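Local coordinates for protein 4-alpha-glucanotransferase (Streptococcus agalactiae, PDB 6M6T) that belongs to the amylomaltase (disproportionating enzyme) family and folds as a TIM barrel that holds bound glycan in pockets, at residues L20-F25 and V100-L105; D96-D101 and W470-R475; W278-I283 and A329-K334. All coordinates share one frame; numbering follows the deposited sequence.

Interaction 1 of 3, residues L20-F25 and V100-L105; sequences LGIGTF and VDYAGL
I22 carries this buried contact, and it meets three side chains of the segment 100-105. Its CG1 stands anti to the backbone N (chi1 -171°), and CD1 beyond it reaches V100 and Y102. I22 CD1 lies 3.4 Å from V100 CG1. The same methyl sits beside the Y102 ring, obliquely, with I22 CD1 3.8 Å from Y102 CE2. The I22 chain crosses the Y102 side chain at about a right angle. V100 CG1 is anti to its own backbone N and lies over one face of the Y102 ring, toward the rim. It also meets the carbonyl of G21, with G21 O 3.1 Å from V100 CG1. The other branch of I22 serves L105: I22 CG2 is 4.1 Å from L105 CD1, and these two side chains also cross at about a right angle. L105 CD1 also lies 3.9 Å from L20 O. G21 has phi 89°, where a CB would clash with the preceding carbonyl O, and faces L105. The phenol OH of Y102 is hydrogen-bonded to W470 O. The contact is apolar packing between two loops of the TIM-barrel enzyme: the one that follows strand 6-10, and the one that leads into helix 105-122, with G104 as N-cap.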
loop_
_atom_site.group_PDB
_atom_site.type_symbol
_atom_site.label_atom_id
_atom_site.label_comp_id
_atom_site.label_asym_id
_atom_site.label_seq_id
_atom_site.Cartn_x
_atom_site.Cartn_y
_atom_site.Cartn_z
ATOM N N LEU A 20 -2.096 -3.447 20.640
ATOM C CA LEU A 20 -1.235 -2.278 20.367
ATOM C C LEU A 20 -1.975 -1.184 19.610
ATOM O O LEU A 20 -1.315 -0.209 19.306
ATOM C CB LEU A 20 -0.011 -2.726 19.575
ATOM C CG LEU A 20 0.864 -3.766 20.252
ATOM C CD1 LEU A 20 2.188 -3.911 19.532
ATOM C CD2 LEU A 20 1.098 -3.399 21.694
ATOM N N GLY A 21 -3.253 -1.356 19.277
ATOM C CA GLY A 21 -3.999 -0.272 18.613
ATOM C C GLY A 21 -3.877 -0.313 17.114
ATOM O O GLY A 21 -4.441 0.519 16.453
ATOM N N ILE A 22 -3.180 -1.302 16.611
ATOM C CA ILE A 22 -2.953 -1.388 15.178
ATOM C C ILE A 22 -2.292 -2.728 14.891
ATOM O O ILE A 22 -1.460 -3.194 15.677
ATOM C CB ILE A 22 -2.086 -0.218 14.683
ATOM C CG1 ILE A 22 -2.046 -0.203 13.149
ATOM C CG2 ILE A 22 -0.691 -0.291 15.293
ATOM C CD1 ILE A 22 -2.269 1.149 12.563
ATOM N N GLY A 23 -2.662 -3.362 13.782
ATOM C CA GLY A 23 -2.042 -4.621 13.416
ATOM C C GLY A 23 -0.534 -4.508 13.304
ATOM O O GLY A 23 0.031 -3.450 13.059
ATOM N N THR A 24 0.126 -5.637 13.492
ATOM C CA THR A 24 1.567 -5.700 13.659
ATOM C C THR A 24 2.100 -6.922 12.922
ATOM O O THR A 24 1.367 -7.881 12.669
ATOM C CB THR A 24 1.951 -5.839 15.150
ATOM O OG1 THR A 24 1.858 -7.228 15.550
ATOM C CG2 THR A 24 1.043 -5.012 16.071
ATOM N N PHE A 25 3.416 -6.961 12.714
ATOM C CA PHE A 25 4.009 -8.203 12.228
ATOM C C PHE A 25 4.118 -9.234 13.348
ATOM O O PHE A 25 5.125 -9.946 13.466
ATOM C CB PHE A 25 5.393 -7.923 11.643
ATOM C CG PHE A 25 5.399 -6.980 10.467
ATOM C CD1 PHE A 25 4.362 -6.970 9.546
ATOM C CD2 PHE A 25 6.466 -6.110 10.273
ATOM C CE1 PHE A 25 4.389 -6.110 8.468
ATOM C CE2 PHE A 25 6.495 -5.246 9.193
ATOM C CZ PHE A 25 5.462 -5.250 8.290
ATOM N N VAL A 100 -8.515 2.228 14.160
ATOM C CA VAL A 100 -7.227 2.742 14.611
ATOM C C VAL A 100 -7.392 4.213 14.949
ATOM O O VAL A 100 -8.232 4.912 14.368
ATOM C CB VAL A 100 -6.112 2.545 13.565
ATOM C CG1 VAL A 100 -4.758 2.708 14.228
ATOM C CG2 VAL A 100 -6.232 1.211 12.872
ATOM N N ASP A 101 -6.599 4.685 15.910
ATOM C CA ASP A 101 -6.449 6.109 16.189
ATOM C C ASP A 101 -4.976 6.450 15.943
ATOM O O ASP A 101 -4.121 6.271 16.818
ATOM C CB ASP A 101 -6.900 6.467 17.601
ATOM C CG ASP A 101 -6.615 7.932 17.954
ATOM O OD1 ASP A 101 -6.606 8.797 17.032
ATOM O OD2 ASP A 101 -6.383 8.216 19.154
ATOM N N TYR A 102 -4.682 6.923 14.721
ATOM C CA TYR A 102 -3.317 7.309 14.381
ATOM C C TYR A 102 -2.910 8.578 15.110
ATOM O O TYR A 102 -1.718 8.789 15.364
ATOM C CB TYR A 102 -3.172 7.529 12.876
ATOM C CG TYR A 102 -3.348 6.306 11.993
ATOM C CD1 TYR A 102 -4.610 5.920 11.560
ATOM C CD2 TYR A 102 -2.244 5.563 11.557
ATOM C CE1 TYR A 102 -4.780 4.814 10.746
ATOM C CE2 TYR A 102 -2.399 4.457 10.745
ATOM C CZ TYR A 102 -3.675 4.078 10.342
ATOM O OH TYR A 102 -3.860 2.974 9.527
ATOM N N ALA A 103 -3.884 9.436 15.432
ATOM C CA ALA A 103 -3.640 10.644 16.212
ATOM C C ALA A 103 -3.090 10.257 17.580
ATOM O O ALA A 103 -3.812 9.702 18.418
ATOM C CB ALA A 103 -4.929 11.459 16.355
ATOM N N GLY A 104 -1.811 10.523 17.812
ATOM C CA GLY A 104 -1.226 10.161 19.082
ATOM C C GLY A 104 -0.815 8.713 19.242
ATOM O O GLY A 104 -0.425 8.320 20.346
ATOM N N LEU A 105 -0.882 7.894 18.199
ATOM C CA LEU A 105 -0.295 6.563 18.328
ATOM C C LEU A 105 1.209 6.600 18.066
ATOM O O LEU A 105 1.982 5.850 18.686
ATOM C CB LEU A 105 -0.992 5.590 17.386
ATOM C CG LEU A 105 -0.338 4.221 17.350
ATOM C CD1 LEU A 105 -1.402 3.159 17.406
ATOM C CD2 LEU A 105 0.481 4.086 16.086
#

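Interaction 2 of 3, residues D96-D101 and W470-R475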
loop_
_atom_site.group_PDB
_atom_site.type_symbol
_atom_site.label_atom_id
_atom_site.label_comp_id
_atom_site.label_asym_id
_atom_site.label_seq_id
_atom_site.Cartn_x
_atom_site.Cartn_y
_atom_site.Cartn_z
ATOM N N ASP A 96 -11.809 2.125 20.479
ATOM C CA ASP A 96 -12.528 1.095 19.736
ATOM C C ASP A 96 -11.539 0.098 19.129
ATOM O O ASP A 96 -10.588 0.512 18.456
ATOM C CB ASP A 96 -13.371 1.750 18.646
ATOM C CG ASP A 96 -14.193 0.752 17.825
ATOM O OD1 ASP A 96 -14.124 -0.490 18.029
ATOM O OD2 ASP A 96 -14.931 1.240 16.942
ATOM N N PRO A 97 -11.704 -1.209 19.358
ATOM C CA PRO A 97 -10.824 -2.179 18.679
ATOM C C PRO A 97 -10.845 -2.093 17.159
ATOM O O PRO A 97 -9.767 -2.150 16.553
ATOM C CB PRO A 97 -11.345 -3.538 19.173
ATOM C CG PRO A 97 -12.657 -3.241 19.833
ATOM C CD PRO A 97 -12.512 -1.863 20.391
ATOM N N GLU A 98 -12.014 -1.961 16.514
ATOM C CA GLU A 98 -12.075 -1.983 15.049
ATOM C C GLU A 98 -11.899 -0.602 14.417
ATOM O O GLU A 98 -12.364 -0.384 13.290
ATOM C CB GLU A 98 -13.379 -2.637 14.548
ATOM C CG GLU A 98 -14.673 -2.314 15.306
ATOM C CD GLU A 98 -15.936 -2.743 14.537
ATOM O OE1 GLU A 98 -17.054 -2.404 14.999
ATOM O OE2 GLU A 98 -15.813 -3.412 13.475
ATOM N N VAL A 99 -11.246 0.327 15.119
ATOM C CA VAL A 99 -10.839 1.620 14.569
ATOM C C VAL A 99 -9.433 1.913 15.069
ATOM O O VAL A 99 -9.179 1.849 16.275
ATOM C CB VAL A 99 -11.782 2.772 14.977
ATOM C CG1 VAL A 99 -11.278 4.088 14.390
ATOM C CG2 VAL A 99 -13.208 2.503 14.543
ATOM N N VAL A 100 -8.515 2.228 14.160
ATOM C CA VAL A 100 -7.227 2.742 14.611
ATOM C C VAL A 100 -7.392 4.213 14.949
ATOM O O VAL A 100 -8.232 4.912 14.368
ATOM C CB VAL A 100 -6.112 2.545 13.565
ATOM C CG1 VAL A 100 -4.758 2.708 14.228
ATOM C CG2 VAL A 100 -6.232 1.211 12.872
ATOM N N ASP A 101 -6.599 4.685 15.910
ATOM C CA ASP A 101 -6.449 6.109 16.189
ATOM C C ASP A 101 -4.976 6.450 15.943
ATOM O O ASP A 101 -4.121 6.271 16.818
ATOM C CB ASP A 101 -6.900 6.467 17.601
ATOM C CG ASP A 101 -6.615 7.932 17.954
ATOM O OD1 ASP A 101 -6.606 8.797 17.032
ATOM O OD2 ASP A 101 -6.383 8.216 19.154
ATOM N N TRP A 470 -8.335 4.549 6.409
ATOM C CA TRP A 470 -7.298 3.598 6.816
ATOM C C TRP A 470 -7.457 3.175 8.274
ATOM O O TRP A 470 -6.483 2.820 8.947
ATOM C CB TRP A 470 -5.887 4.149 6.566
ATOM C CG TRP A 470 -5.791 5.008 5.322
ATOM C CD1 TRP A 470 -5.771 6.375 5.272
ATOM C CD2 TRP A 470 -5.710 4.564 3.956
ATOM N NE1 TRP A 470 -5.687 6.806 3.973
ATOM C CE2 TRP A 470 -5.646 5.717 3.144
ATOM C CE3 TRP A 470 -5.690 3.309 3.343
ATOM C CZ2 TRP A 470 -5.561 5.651 1.745
ATOM C CZ3 TRP A 470 -5.603 3.244 1.951
ATOM C CH2 TRP A 470 -5.542 4.407 1.171
ATOM N N GLN A 471 -8.690 3.185 8.765
ATOM C CA GLN A 471 -8.946 2.955 10.169
ATOM C C GLN A 471 -9.590 1.616 10.469
ATOM O O GLN A 471 -9.768 1.291 11.648
ATOM C CB GLN A 471 -9.845 4.058 10.726
ATOM C CG GLN A 471 -9.093 5.253 11.187
ATOM C CD GLN A 471 -9.983 6.444 11.229
ATOM O OE1 GLN A 471 -11.211 6.303 11.155
ATOM N NE2 GLN A 471 -9.388 7.634 11.320
ATOM N N TRP A 472 -9.964 0.838 9.461
ATOM C CA TRP A 472 -10.665 -0.406 9.755
ATOM C C TRP A 472 -9.724 -1.432 10.375
ATOM O O TRP A 472 -8.625 -1.684 9.871
ATOM C CB TRP A 472 -11.296 -0.985 8.500
ATOM C CG TRP A 472 -12.152 -2.156 8.809
ATOM C CD1 TRP A 472 -13.363 -2.143 9.441
ATOM C CD2 TRP A 472 -11.865 -3.523 8.516
ATOM N NE1 TRP A 472 -13.855 -3.422 9.544
ATOM C CE2 TRP A 472 -12.953 -4.289 8.988
ATOM C CE3 TRP A 472 -10.792 -4.179 7.901
ATOM C CZ2 TRP A 472 -12.996 -5.670 8.866
ATOM C CZ3 TRP A 472 -10.837 -5.549 7.789
ATOM C CH2 TRP A 472 -11.935 -6.280 8.263
ATOM N N ARG A 473 -10.158 -2.019 11.479
ATOM C CA ARG A 473 -9.549 -3.225 12.007
ATOM C C ARG A 473 -10.638 -4.280 12.156
ATOM O O ARG A 473 -11.832 -3.972 12.194
ATOM C CB ARG A 473 -8.829 -2.948 13.340
ATOM C CG ARG A 473 -7.592 -2.064 13.183
ATOM C CD ARG A 473 -6.938 -1.741 14.505
ATOM N NE ARG A 473 -6.264 -2.903 15.075
ATOM C CZ ARG A 473 -6.166 -3.156 16.381
ATOM N NH1 ARG A 473 -6.685 -2.318 17.274
ATOM N NH2 ARG A 473 -5.542 -4.248 16.796
ATOM N N MET A 474 -10.224 -5.534 12.219
ATOM C CA MET A 474 -11.154 -6.658 12.247
ATOM C C MET A 474 -11.113 -7.364 13.599
ATOM O O MET A 474 -10.039 -7.762 14.073
ATOM C CB MET A 474 -10.824 -7.641 11.134
ATOM C CG MET A 474 -11.396 -9.019 11.334
ATOM S SD MET A 474 -10.244 -10.186 10.583
ATOM C CE MET A 474 -8.881 -9.968 11.719
ATOM N N ARG A 475 -12.283 -7.538 14.207
ATOM C CA ARG A 475 -12.379 -8.298 15.444
ATOM C C ARG A 475 -12.149 -9.780 15.171
ATOM O O ARG A 475 -12.709 -10.338 14.219
ATOM C CB ARG A 475 -13.746 -8.078 16.075
ATOM C CG ARG A 475 -14.258 -6.665 15.908
ATOM C CD ARG A 475 -15.334 -6.330 16.927
ATOM N NE ARG A 475 -16.592 -7.039 16.685
ATOM C CZ ARG A 475 -17.551 -6.591 15.880
ATOM N NH1 ARG A 475 -17.387 -5.443 15.229
ATOM N NH2 ARG A 475 -18.669 -7.291 15.718
HETATM O O HOH W 1 -7.023 7.628 13.564
#
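The two segments form a single antiparallel bridge, with V99 and W472 as its non-hydrogen-bonded pair. V100 N donates to Q471 O at 3.0 Å, in the carbonyl plane and on a lone pair. R473 N donates to E98 O in a weak bond of 3.3 Å. A type I turn from D96 to V99 leads into the bridge. D96 OD1 accepts from E98 N at 3.0 Å, an Asx turn, and is met from above the carboxylate plane. E98 CG takes the crowded position between N and the carbonyl carbon (chi1 40°), and the chain then runs extended. E98 OE1 forms a salt bridge with R475 NH1 at 3.1 Å. The carboxylate meets the edge of the guanidinium, with the two planes 90° apart. Each charge has a second partner: K454 for E98 and D478 for R475. R473 crosses V100 at about a right angle, with R473 CD 3.4 Å from V100 CG2. Its chain bends at chi3 (72°), and R473 NE is hydrogen-bonded to L16 O. V99 and Q471 lie side by side, V99 CG1 3.9 Å from Q471 OE1. A water donates to V100 O and weakly accepts from Q471 NE2. This isolated bridge ties the loop before helix 105-122 to that before helix 481-493, and W470, two residues before W472, has its side chain about 5 Å (nearest atoms) from bound ASO and AC1.

Interaction 3 of 3, residues W278-I283 and A329-K334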
loop_
_atom_site.group_PDB
_atom_site.type_symbol
_atom_site.label_atom_id
_atom_site.label_comp_id
_atom_site.label_asym_id
_atom_site.label_seq_id
_atom_site.Cartn_x
_atom_site.Cartn_y
_atom_site.Cartn_z
ATOM N N TRP A 278 16.685 4.755 -11.116
ATOM C CA TRP A 278 15.935 4.763 -9.865
ATOM C C TRP A 278 14.755 3.801 -9.915
ATOM O O TRP A 278 14.450 3.132 -8.923
ATOM C CB TRP A 278 15.461 6.180 -9.561
ATOM C CG TRP A 278 14.742 6.333 -8.256
ATOM C CD1 TRP A 278 15.253 6.133 -6.992
ATOM C CD2 TRP A 278 13.376 6.734 -8.078
ATOM N NE1 TRP A 278 14.282 6.387 -6.050
ATOM C CE2 TRP A 278 13.124 6.757 -6.690
ATOM C CE3 TRP A 278 12.341 7.074 -8.959
ATOM C CZ2 TRP A 278 11.879 7.107 -6.166
ATOM C CZ3 TRP A 278 11.108 7.426 -8.433
ATOM C CH2 TRP A 278 10.890 7.442 -7.055
ATOM N N TRP A 279 14.082 3.716 -11.063
ATOM C CA TRP A 279 12.932 2.829 -11.187
ATOM C C TRP A 279 13.353 1.366 -11.163
ATOM O O TRP A 279 12.639 0.516 -10.616
ATOM C CB TRP A 279 12.188 3.139 -12.477
ATOM C CG TRP A 279 11.229 4.265 -12.357
ATOM C CD1 TRP A 279 11.311 5.477 -12.975
ATOM C CD2 TRP A 279 10.023 4.286 -11.582
ATOM N NE1 TRP A 279 10.226 6.252 -12.632
ATOM C CE2 TRP A 279 9.424 5.542 -11.776
ATOM C CE3 TRP A 279 9.397 3.367 -10.745
ATOM C CZ2 TRP A 279 8.233 5.901 -11.159
ATOM C CZ3 TRP A 279 8.214 3.725 -10.141
ATOM C CH2 TRP A 279 7.646 4.979 -10.349
ATOM N N ILE A 280 14.492 1.045 -11.780
ATOM C CA ILE A 280 15.000 -0.319 -11.695
ATOM C C ILE A 280 15.256 -0.679 -10.246
ATOM O O ILE A 280 14.961 -1.792 -9.808
ATOM C CB ILE A 280 16.269 -0.484 -12.550
ATOM C CG1 ILE A 280 15.969 -0.151 -14.014
ATOM C CG2 ILE A 280 16.849 -1.888 -12.387
ATOM C CD1 ILE A 280 15.097 -1.151 -14.684
ATOM N N TYR A 281 15.753 0.277 -9.468
ATOM C CA TYR A 281 16.010 0.028 -8.051
ATOM C C TYR A 281 14.710 -0.143 -7.262
ATOM O O TYR A 281 14.598 -1.038 -6.407
ATOM C CB TYR A 281 16.877 1.170 -7.519
ATOM C CG TYR A 281 16.766 1.498 -6.060
ATOM C CD1 TYR A 281 17.484 0.786 -5.110
ATOM C CD2 TYR A 281 15.981 2.557 -5.637
ATOM C CE1 TYR A 281 17.394 1.105 -3.765
ATOM C CE2 TYR A 281 15.888 2.886 -4.307
ATOM C CZ TYR A 281 16.595 2.162 -3.369
ATOM O OH TYR A 281 16.490 2.504 -2.035
ATOM N N ARG A 282 13.707 0.684 -7.553
ATOM C CA ARG A 282 12.410 0.531 -6.899
ATOM C C ARG A 282 11.829 -0.859 -7.153
ATOM O O ARG A 282 11.477 -1.581 -6.209
ATOM C CB ARG A 282 11.444 1.612 -7.386
ATOM C CG ARG A 282 11.647 2.991 -6.768
ATOM C CD ARG A 282 10.357 3.807 -6.797
ATOM N NE ARG A 282 9.368 3.295 -5.852
ATOM C CZ ARG A 282 8.177 3.845 -5.655
ATOM N NH1 ARG A 282 7.828 4.926 -6.343
ATOM N NH2 ARG A 282 7.336 3.318 -4.777
ATOM N N ILE A 283 11.747 -1.248 -8.436
ATOM C CA ILE A 283 11.178 -2.536 -8.836
ATOM C C ILE A 283 11.983 -3.688 -8.256
ATOM O O ILE A 283 11.420 -4.711 -7.847
ATOM C CB ILE A 283 11.108 -2.632 -10.375
ATOM C CG1 ILE A 283 10.137 -1.599 -10.960
ATOM C CG2 ILE A 283 10.688 -4.000 -10.795
ATOM C CD1 ILE A 283 8.681 -1.951 -10.778
ATOM N N ALA A 329 10.531 -1.847 -21.101
ATOM C CA ALA A 329 11.538 -2.620 -21.819
ATOM C C ALA A 329 12.839 -2.677 -21.028
ATOM O O ALA A 329 13.498 -3.724 -20.963
ATOM C CB ALA A 329 11.781 -2.033 -23.207
ATOM N N THR A 330 13.225 -1.557 -20.417
ATOM C CA THR A 330 14.461 -1.542 -19.651
ATOM C C THR A 330 14.364 -2.474 -18.462
ATOM O O THR A 330 15.322 -3.195 -18.154
ATOM C CB THR A 330 14.788 -0.123 -19.195
ATOM O OG1 THR A 330 14.662 0.769 -20.306
ATOM C CG2 THR A 330 16.209 -0.052 -18.670
ATOM N N ILE A 331 13.204 -2.487 -17.792
ATOM C CA ILE A 331 13.024 -3.388 -16.651
ATOM C C ILE A 331 13.110 -4.843 -17.109
ATOM O O ILE A 331 13.846 -5.645 -16.526
ATOM C CB ILE A 331 11.707 -3.089 -15.902
ATOM C CG1 ILE A 331 11.769 -1.717 -15.228
ATOM C CG2 ILE A 331 11.457 -4.122 -14.818
ATOM C CD1 ILE A 331 10.431 -1.207 -14.745
ATOM N N LYS A 332 12.389 -5.200 -18.180
ATOM C CA LYS A 332 12.482 -6.560 -18.711
ATOM C C LYS A 332 13.928 -6.947 -19.006
ATOM O O LYS A 332 14.416 -7.973 -18.524
ATOM C CB LYS A 332 11.629 -6.715 -19.974
ATOM C CG LYS A 332 11.300 -8.172 -20.296
ATOM C CD LYS A 332 10.883 -8.380 -21.736
ATOM C CE LYS A 332 10.320 -9.811 -21.952
ATOM N NZ LYS A 332 10.993 -10.615 -23.045
ATOM N N GLU A 333 14.631 -6.134 -19.797
ATOM C CA GLU A 333 16.017 -6.454 -20.131
ATOM C C GLU A 333 16.881 -6.632 -18.878
ATOM O O GLU A 333 17.596 -7.634 -18.735
ATOM C CB GLU A 333 16.610 -5.371 -21.031
ATOM C CG GLU A 333 18.071 -5.645 -21.382
ATOM C CD GLU A 333 18.280 -7.032 -22.018
ATOM O OE1 GLU A 333 18.603 -8.010 -21.288
ATOM O OE2 GLU A 333 18.113 -7.143 -23.259
ATOM N N LYS A 334 16.834 -5.670 -17.955
ATOM C CA LYS A 334 17.819 -5.665 -16.885
ATOM C C LYS A 334 17.451 -6.609 -15.750
ATOM O O LYS A 334 18.342 -7.125 -15.068
ATOM C CB LYS A 334 18.002 -4.240 -16.363
ATOM C CG LYS A 334 18.958 -3.413 -17.188
ATOM C CD LYS A 334 18.936 -1.984 -16.736
ATOM C CE LYS A 334 20.034 -1.195 -17.412
ATOM N NZ LYS A 334 20.202 0.115 -16.723
#
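I331 lies between two isoleucines of the other helix, I280 and I283, and meets each in a different way. I280 and I331 run antiparallel alongside each other, so that the tip of I280 lies by the root of I331: I280 CD1 is 3.4 Å from I331 CG1 and 3.6 Å from I331 CA. I283 crosses I331 at about a right angle, and I283 CG1 is 3.8 Å from I331 CD1. The branches CG2 of I283 and CG2 of I331 are 4.1 Å apart. All three residues hold CG1 anti to the carbonyl carbon. They differ at chi2: I331 is extended (167°), while I280 (-70°) and I283 are bent. I280 CD1 also comes near T330 CG2, at 4.3 Å. At the margin the aliphatic part of K334 passes I280, with K334 CD 4.4 Å from I280 CG1. The ammonium of K334 forms a salt bridge with D275. The axes of segments 278-283 and 329-334 approach to 10.2 Å and cross at -60°. I280 and I283 also touch L335 of helix 324-335. W279, R282 and I283 rest on M217 of strand 212-217, so helix 277-289 packs both on the parallel barrel sheet and against helix 324-335.

Overall arrangement
From the N terminus, the loop after strand 6-10 comes first. Interaction 1 brings it against the loop before helix 105-122, closing a span of 74 residues. Interaction 2 starts on that second loop, sharing V100 and D101, and closes a much longer span with the loop before helix 481-493. Interactions 1 and 2 have centres 8 Å apart and touch through Y102 and W470, and the guanidinium of R473 packs on G21 and I22. Together they join three loops from distant parts of the sequence. Interaction 3 is nested inside the span of interaction 2. It pairs helices 277-289 and 324-335 on the opposite side of the chain's centre, well away from both.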